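Local coordinates for oligopeptide-binding protein oppA (Lactococcus lactis, PDB 3DRF) that binds oligopeptides in a voluminous cavity as the receptor of the OppABCDF ABC transporter, which takes up peptides longer than three residues, at residues 479-483 with 505-509; 134-138 with 486-491; 299-303 with 474-478. One frame throughout, in Å; residues are numbered along the deposited sequence.

Contact 1. Residues 479-483 with 505-509; sequences PSQQD and LNDID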
loop_
_atom_site.group_PDB
_atom_site.type_symbol
_atom_site.label_atom_id
_atom_site.label_comp_id
_atom_site.label_asym_id
_atom_site.label_seq_id
_atom_site.Cartn_x
_atom_site.Cartn_y
_atom_site.Cartn_z
ATOM N N PRO A 479 0.485 8.299 -9.376
ATOM C CA PRO A 479 0.298 9.155 -8.169
ATOM C C PRO A 479 -1.144 9.424 -7.618
ATOM O O PRO A 479 -1.264 9.910 -6.538
ATOM C CB PRO A 479 0.963 10.491 -8.574
ATOM C CG PRO A 479 0.959 10.470 -10.087
ATOM C CD PRO A 479 1.243 9.015 -10.427
ATOM N N SER A 480 -2.170 9.128 -8.404
ATOM C CA SER A 480 -3.552 9.295 -7.914
ATOM C C SER A 480 -3.771 8.495 -6.615
ATOM O O SER A 480 -3.365 7.379 -6.496
ATOM C CB SER A 480 -4.541 8.837 -8.998
ATOM O OG SER A 480 -5.855 9.127 -8.501
ATOM N N GLN A 481 -4.421 9.150 -5.677
ATOM C CA GLN A 481 -4.722 8.555 -4.368
ATOM C C GLN A 481 -6.204 8.232 -4.159
ATOM O O GLN A 481 -6.634 8.074 -3.074
ATOM C CB GLN A 481 -4.154 9.406 -3.218
ATOM C CG GLN A 481 -2.596 9.523 -3.403
ATOM C CD GLN A 481 -1.932 10.191 -2.206
ATOM O OE1 GLN A 481 -2.540 10.956 -1.465
ATOM N NE2 GLN A 481 -0.672 9.910 -2.038
ATOM N N GLN A 482 -6.948 8.074 -5.251
ATOM C CA GLN A 482 -8.326 7.532 -5.179
ATOM C C GLN A 482 -8.384 6.261 -4.377
ATOM O O GLN A 482 -9.314 6.084 -3.666
ATOM C CB GLN A 482 -8.882 7.213 -6.601
ATOM C CG GLN A 482 -9.114 8.500 -7.494
ATOM C CD GLN A 482 -10.483 9.144 -7.226
ATOM O OE1 GLN A 482 -11.123 8.861 -6.289
ATOM N NE2 GLN A 482 -10.873 10.060 -8.077
ATOM N N ASP A 483 -7.376 5.390 -4.511
ATOM C CA ASP A 483 -7.485 4.059 -3.889
ATOM C C ASP A 483 -7.074 4.089 -2.392
ATOM O O ASP A 483 -7.219 3.138 -1.724
ATOM C CB ASP A 483 -6.693 3.033 -4.730
ATOM C CG ASP A 483 -7.350 2.758 -6.116
ATOM O OD1 ASP A 483 -8.410 3.211 -6.368
ATOM O OD2 ASP A 483 -6.697 2.036 -6.833
ATOM N N LEU A 505 -9.894 14.856 -5.702
ATOM C CA LEU A 505 -9.475 13.514 -6.161
ATOM C C LEU A 505 -9.983 13.276 -7.602
ATOM O O LEU A 505 -9.231 12.867 -8.458
ATOM C CB LEU A 505 -10.050 12.407 -5.270
ATOM C CG LEU A 505 -9.320 12.298 -3.881
ATOM C CD1 LEU A 505 -10.157 11.417 -2.978
ATOM C CD2 LEU A 505 -7.882 11.775 -3.950
ATOM N N ASN A 506 -11.236 13.627 -7.835
ATOM C CA ASN A 506 -11.846 13.435 -9.173
ATOM C C ASN A 506 -11.193 14.386 -10.201
ATOM O O ASN A 506 -10.953 13.983 -11.296
ATOM C CB ASN A 506 -13.373 13.631 -9.105
ATOM C CG ASN A 506 -14.080 12.551 -8.285
ATOM O OD1 ASN A 506 -13.539 11.541 -7.950
ATOM N ND2 ASN A 506 -15.305 12.826 -7.993
ATOM N N ASP A 507 -10.927 15.622 -9.791
ATOM C CA ASP A 507 -10.317 16.614 -10.731
ATOM C C ASP A 507 -8.952 16.116 -11.258
ATOM O O ASP A 507 -8.659 16.279 -12.408
ATOM C CB ASP A 507 -10.253 17.995 -10.055
ATOM C CG ASP A 507 -10.110 19.121 -11.051
ATOM O OD1 ASP A 507 -10.731 19.058 -12.096
ATOM O OD2 ASP A 507 -9.439 20.055 -10.749
ATOM N N ILE A 508 -8.153 15.514 -10.376
ATOM C CA ILE A 508 -6.837 14.956 -10.732
ATOM C C ILE A 508 -6.928 13.933 -11.878
ATOM O O ILE A 508 -6.063 13.833 -12.702
ATOM C CB ILE A 508 -6.182 14.378 -9.459
ATOM C CG1 ILE A 508 -5.606 15.540 -8.609
ATOM C CG2 ILE A 508 -5.114 13.307 -9.814
ATOM C CD1 ILE A 508 -5.298 15.129 -7.114
ATOM N N ASP A 509 -8.026 13.199 -11.873
ATOM C CA ASP A 509 -8.199 12.103 -12.857
ATOM C C ASP A 509 -9.239 12.427 -13.923
ATOM O O ASP A 509 -9.590 11.608 -14.679
ATOM C CB ASP A 509 -8.543 10.737 -12.148
ATOM C CG ASP A 509 -7.406 10.195 -11.306
ATOM O OD1 ASP A 509 -6.283 10.540 -11.554
ATOM O OD2 ASP A 509 -7.712 9.481 -10.397
HETATM O O HOH W 1 -6.947 11.506 -7.373
HETATM O O HOH W 2 -13.153 10.553 -5.288
#

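Contact 2. Residues 134-138 with 486-491; sequences DRWTD and SAAAPY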
loop_
_atom_site.group_PDB
_atom_site.type_symbol
_atom_site.label_atom_id
_atom_site.label_comp_id
_atom_site.label_asym_id
_atom_site.label_seq_id
_atom_site.Cartn_x
_atom_site.Cartn_y
_atom_site.Cartn_z
ATOM N N ASP A 134 -10.904 -5.962 0.823
ATOM C CA ASP A 134 -10.935 -4.594 1.367
ATOM C C ASP A 134 -10.528 -3.568 0.275
ATOM O O ASP A 134 -10.338 -2.428 0.605
ATOM C CB ASP A 134 -9.939 -4.540 2.547
ATOM C CG ASP A 134 -10.252 -5.599 3.605
ATOM O OD1 ASP A 134 -11.347 -5.623 4.056
ATOM O OD2 ASP A 134 -9.388 -6.394 3.878
ATOM N N ARG A 135 -10.462 -4.011 -0.991
ATOM C CA ARG A 135 -9.921 -3.190 -2.086
ATOM C C ARG A 135 -10.965 -2.542 -3.042
ATOM O O ARG A 135 -10.622 -2.017 -4.059
ATOM C CB ARG A 135 -8.862 -3.970 -2.876
ATOM C CG ARG A 135 -7.585 -4.278 -2.078
ATOM C CD ARG A 135 -6.550 -4.931 -3.036
ATOM N NE ARG A 135 -5.240 -5.098 -2.374
ATOM C CZ ARG A 135 -4.344 -4.148 -2.273
ATOM N NH1 ARG A 135 -3.189 -4.390 -1.694
ATOM N NH2 ARG A 135 -4.584 -2.960 -2.752
ATOM N N TRP A 136 -12.233 -2.510 -2.632
ATOM C CA TRP A 136 -13.211 -1.715 -3.381
ATOM C C TRP A 136 -12.789 -0.211 -3.293
ATOM O O TRP A 136 -12.232 0.244 -2.319
ATOM C CB TRP A 136 -14.673 -1.958 -2.851
ATOM C CG TRP A 136 -15.696 -1.217 -3.745
ATOM C CD1 TRP A 136 -16.347 -0.105 -3.412
ATOM C CD2 TRP A 136 -16.052 -1.498 -5.136
ATOM N NE1 TRP A 136 -17.142 0.325 -4.468
ATOM C CE2 TRP A 136 -16.935 -0.492 -5.545
ATOM C CE3 TRP A 136 -15.679 -2.493 -6.061
ATOM C CZ2 TRP A 136 -17.493 -0.462 -6.826
ATOM C CZ3 TRP A 136 -16.215 -2.457 -7.312
ATOM C CH2 TRP A 136 -17.119 -1.478 -7.689
ATOM N N THR A 137 -13.101 0.520 -4.356
ATOM C CA THR A 137 -12.650 1.902 -4.492
ATOM C C THR A 137 -13.503 2.541 -5.591
ATOM O O THR A 137 -14.012 1.879 -6.413
ATOM C CB THR A 137 -11.146 1.944 -4.866
ATOM O OG1 THR A 137 -10.880 3.282 -5.317
ATOM C CG2 THR A 137 -10.756 0.880 -5.986
ATOM N N ASP A 138 -13.658 3.854 -5.559
ATOM C CA ASP A 138 -14.400 4.513 -6.635
ATOM C C ASP A 138 -13.713 4.420 -8.004
ATOM O O ASP A 138 -14.345 4.657 -9.021
ATOM C CB ASP A 138 -14.702 5.967 -6.274
ATOM C CG ASP A 138 -15.799 6.076 -5.245
ATOM O OD1 ASP A 138 -16.913 5.634 -5.579
ATOM O OD2 ASP A 138 -15.550 6.582 -4.126
ATOM N N SER A 486 -10.790 7.629 -1.574
ATOM C CA SER A 486 -12.136 7.798 -2.176
ATOM C C SER A 486 -13.228 7.311 -1.201
ATOM O O SER A 486 -13.047 6.428 -0.407
ATOM C CB SER A 486 -12.250 7.128 -3.572
ATOM O OG SER A 486 -12.181 5.693 -3.503
ATOM N N ALA A 487 -14.383 7.936 -1.349
ATOM C CA ALA A 487 -15.498 7.732 -0.453
ATOM C C ALA A 487 -15.895 6.247 -0.313
ATOM O O ALA A 487 -16.294 5.859 0.725
ATOM C CB ALA A 487 -16.692 8.566 -0.919
ATOM N N ALA A 488 -15.783 5.492 -1.406
ATOM C CA ALA A 488 -16.168 4.064 -1.372
ATOM C C ALA A 488 -15.095 3.096 -0.849
ATOM O O ALA A 488 -15.375 1.958 -0.699
ATOM C CB ALA A 488 -16.567 3.616 -2.780
ATOM N N ALA A 489 -13.894 3.582 -0.564
ATOM C CA ALA A 489 -12.776 2.711 -0.213
ATOM C C ALA A 489 -12.635 2.456 1.297
ATOM O O ALA A 489 -12.396 3.376 2.007
ATOM C CB ALA A 489 -11.446 3.394 -0.690
ATOM N N PRO A 490 -12.621 1.202 1.735
ATOM C CA PRO A 490 -12.290 0.877 3.139
ATOM C C PRO A 490 -10.839 1.263 3.515
ATOM O O PRO A 490 -10.525 1.400 4.631
ATOM C CB PRO A 490 -12.408 -0.659 3.170
ATOM C CG PRO A 490 -13.400 -1.001 2.127
ATOM C CD PRO A 490 -13.083 0.008 0.985
ATOM N N TYR A 491 -9.988 1.511 2.515
ATOM C CA TYR A 491 -8.617 1.964 2.813
ATOM C C TYR A 491 -8.536 3.422 3.375
ATOM O O TYR A 491 -7.545 3.788 3.865
ATOM C CB TYR A 491 -7.744 1.866 1.569
ATOM C CG TYR A 491 -7.137 0.479 1.291
ATOM C CD1 TYR A 491 -7.603 -0.672 1.897
ATOM C CD2 TYR A 491 -6.118 0.354 0.372
ATOM C CE1 TYR A 491 -7.033 -1.908 1.611
ATOM C CE2 TYR A 491 -5.558 -0.882 0.085
ATOM C CZ TYR A 491 -6.020 -2.001 0.696
ATOM O OH TYR A 491 -5.412 -3.237 0.386
HETATM O O HOH W 3 -10.112 0.173 -0.435
#

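Contact 3. Residues 299-303 with 474-478; sequences AMYIS and SLASE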
loop_
_atom_site.group_PDB
_atom_site.type_symbol
_atom_site.label_atom_id
_atom_site.label_comp_id
_atom_site.label_asym_id
_atom_site.label_seq_id
_atom_site.Cartn_x
_atom_site.Cartn_y
_atom_site.Cartn_z
ATOM N N ALA A 299 11.920 5.538 -2.324
ATOM C CA ALA A 299 10.805 4.657 -1.938
ATOM C C ALA A 299 9.483 5.245 -2.526
ATOM O O ALA A 299 9.213 6.406 -2.453
ATOM C CB ALA A 299 10.728 4.473 -0.454
ATOM N N MET A 300 8.696 4.377 -3.076
ATOM C CA MET A 300 7.379 4.820 -3.499
ATOM C C MET A 300 6.502 4.622 -2.246
ATOM O O MET A 300 5.951 3.577 -2.034
ATOM C CB MET A 300 6.906 3.969 -4.653
ATOM C CG MET A 300 6.035 4.774 -5.589
ATOM S SD MET A 300 6.338 4.167 -7.259
ATOM C CE MET A 300 6.006 2.543 -6.870
ATOM N N TYR A 301 6.588 5.619 -1.357
ATOM C CA TYR A 301 6.180 5.459 0.071
ATOM C C TYR A 301 5.688 6.760 0.663
ATOM O O TYR A 301 6.191 7.808 0.369
ATOM C CB TYR A 301 7.419 4.982 0.877
ATOM C CG TYR A 301 7.275 4.857 2.409
ATOM C CD1 TYR A 301 6.965 3.663 2.992
ATOM C CD2 TYR A 301 7.481 5.950 3.238
ATOM C CE1 TYR A 301 6.912 3.556 4.398
ATOM C CE2 TYR A 301 7.405 5.856 4.584
ATOM C CZ TYR A 301 7.120 4.658 5.148
ATOM O OH TYR A 301 7.062 4.534 6.506
ATOM N N ILE A 302 4.735 6.607 1.581
ATOM C CA ILE A 302 4.339 7.696 2.474
ATOM C C ILE A 302 3.945 7.075 3.783
ATOM O O ILE A 302 3.286 6.038 3.854
ATOM C CB ILE A 302 3.138 8.543 1.882
ATOM C CG1 ILE A 302 2.758 9.769 2.732
ATOM C CG2 ILE A 302 1.838 7.714 1.665
ATOM C CD1 ILE A 302 3.827 10.778 2.788
ATOM N N SER A 303 4.365 7.733 4.851
ATOM C CA SER A 303 3.763 7.529 6.185
ATOM C C SER A 303 2.949 8.771 6.596
ATOM O O SER A 303 3.256 9.831 6.213
ATOM C CB SER A 303 4.764 7.122 7.266
ATOM O OG SER A 303 5.722 8.183 7.457
ATOM N N SER A 474 3.283 1.359 0.918
ATOM C CA SER A 474 4.031 1.155 -0.308
ATOM C C SER A 474 3.046 1.478 -1.427
ATOM O O SER A 474 2.175 0.671 -1.758
ATOM C CB SER A 474 4.534 -0.278 -0.406
ATOM O OG SER A 474 5.604 -0.497 0.496
ATOM N N LEU A 475 3.194 2.663 -1.977
ATOM C CA LEU A 475 2.233 3.245 -2.893
ATOM C C LEU A 475 2.238 2.578 -4.280
ATOM O O LEU A 475 3.222 2.109 -4.739
ATOM C CB LEU A 475 2.511 4.748 -3.066
ATOM C CG LEU A 475 2.278 5.637 -1.842
ATOM C CD1 LEU A 475 2.892 7.019 -2.075
ATOM C CD2 LEU A 475 0.810 5.747 -1.484
ATOM N N ALA A 476 1.057 2.632 -4.920
ATOM C CA ALA A 476 0.926 2.248 -6.322
ATOM C C ALA A 476 1.804 3.177 -7.158
ATOM O O ALA A 476 2.027 4.281 -6.787
ATOM C CB ALA A 476 -0.567 2.399 -6.768
ATOM N N SER A 477 2.277 2.665 -8.270
ATOM C CA SER A 477 3.234 3.408 -9.091
ATOM C C SER A 477 2.619 4.450 -10.007
ATOM O O SER A 477 3.199 4.787 -10.979
ATOM C CB SER A 477 4.160 2.476 -9.885
ATOM O OG SER A 477 3.411 1.606 -10.672
ATOM N N GLU A 478 1.421 4.937 -9.692
ATOM C CA GLU A 478 0.819 6.091 -10.378
ATOM C C GLU A 478 0.314 7.005 -9.248
ATOM O O GLU A 478 -0.235 6.509 -8.301
ATOM C CB GLU A 478 -0.325 5.572 -11.269
ATOM C CG GLU A 478 -0.706 6.524 -12.433
ATOM C CD GLU A 478 -1.515 7.747 -11.988
ATOM O OE1 GLU A 478 -2.267 7.613 -11.014
ATOM O OE2 GLU A 478 -1.325 8.738 -12.606
HETATM O O HOH W 4 5.750 1.208 -3.456
#

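Contact 1. Residues 479-483 with 505-509
Ser480 gives its hydroxyl to the carboxylate of Asp509, OG to OD2 at 2.7 Å, on the syn lone pair of that oxygen. With OG turned anti to the backbone N (chi1 -175°), the serine reaches across to Asp509. Beside it, the Gln482 side chain bends at chi2 and slides past Leu505, bringing its amide nearly into the plane of the Asn506 amide. The Gln482 NE2 to Asn506 OD1 bond, 3.1 Å, is nearly straight and lies in the planes of both amides, which probably limits the turning of both. One water donates to Gln482 OE1 and Asn506 OD1 and closes this amide pair; a second water links Ser480 OG with Leu505 O. Next to these polar groups, Leu505 CD2 rests on the backbone carbon of Gln481 at 3.9 Å. Asp509 is itself positioned from outside: Tyr189 bonds the same OD2, and Arg519 forms a salt bridge with OD1, which probably favours the ionised acid. The contact thus joins the start of the short helix 482-485, N-capped by Gln481, to helix 499-508, while from helix 516-533 Tyr526 packs on Leu505 and, with Phe523, on Ile508.

Contact 2. Residues 134-138 with 486-491
Tyr491 sets its OH over the centre of one face of the Arg135 guanidinium, Tyr491 OH to Arg135 CZ 3.0 Å, the planes 65° apart. The angles are too poor for a hydrogen bond: the hydroxyl pairs with Asn55, and Arg135 NH1 with the bound peptide's backbone and Ser54 O. The arginine is extended from CG to NE, its CG also touching the hydroxyl. Were Arg135 an alanine, the peptide backbone and Ser54 O would probably lose this donor, and the Tyr491 hydroxyl the flat group it covers. In this closed Venus fly-trap, the loop after helix 116-127 lies against the loop after helix 482-485 beside the peptide. The second loop opens with a type I turn from Ser486 to Ala489, and in one of two Asp138 conformers Ala488 N donates to Asp138 OD2 at 2.9 Å, from above the carboxylate plane. Asp138 N donates to Ser486 OG, chi1 of 68° standing that oxygen between the serine's N and carbonyl carbon, where it also meets Gln482 O. Trp136 offers the CD1 edge of its indole to Ala488 O, and His150 stacks on the ring. A water donates to Asp134 O and Trp136 O and accepts from Tyr491 N.

Contact 3. Residues 299-303 with 474-478
Met300 O is gripped from two directions: Leu475 N donates to it at 2.9 Å, from above the carbonyl plane, and a water donates to it at 2.8 Å. The same water also donates to Leu475 O, so it ties the two backbones together a second time. Ser474 CA adds a CA-H...O contact to Met300 O at 3.5 Å. Met300 is the centre of an inverse gamma turn, where strand 292-307 is interrupted, and its side chain bends at chi2 and chi3. That double bend carries the thioether along the loop, bringing Met300 CE against Ser477 CB at 3.5 Å and Met300 SD near Ser477 CA. Tyr301 and Ser474 form an antiparallel non-hydrogen-bonded pair, with both side chains on one face of the sheet; here strand 468-474 ends, and its last residue pairs onward with the bound peptide in antiparallel fashion. The sheet therefore runs on into the ligand, and Tyr301 OH bonds the peptide backbone as well as Ser472. Leu475 points instead toward strand 292-307. Its forked end abuts Ile302 CG2, with Leu475 CD1 and CD2 each 3.9 Å from that carbon, and CD1 also rests against the backbone carbon of Tyr301. Ile302 leads its longer branch away, CG1 anti to the backbone N (chi1 -175°), which leaves the CG2 methyl to meet the leucine. Ser477 OG, meanwhile, bonds Ser185 O.

In the fold
All three contacts are largely buried; from contact centre to chain centre, contact 3 is nearest at about 7 Å, against about 13 Å for contact 2 and 15 Å for contact 1. Contact 3 is strand pairing with apolar packing. Contact 1, a loop and helix start against another helix, relies on side-chain amides, a carboxylate and waters, with Asn506 exposed; contact 2 joins two loops through backbone N-H groups on side-chain oxygens, a shared water and the Arg135-Tyr491 packing. Segment 474-478 runs directly into 479-483, and helix 482-485 leads on to 486-491. Contacts 1 and 2 also touch through a probable Thr137-Asp483 hydrogen bond, whereas contacts 2 and 3 do not meet; all reach the peptide, contact 1 through Asp483.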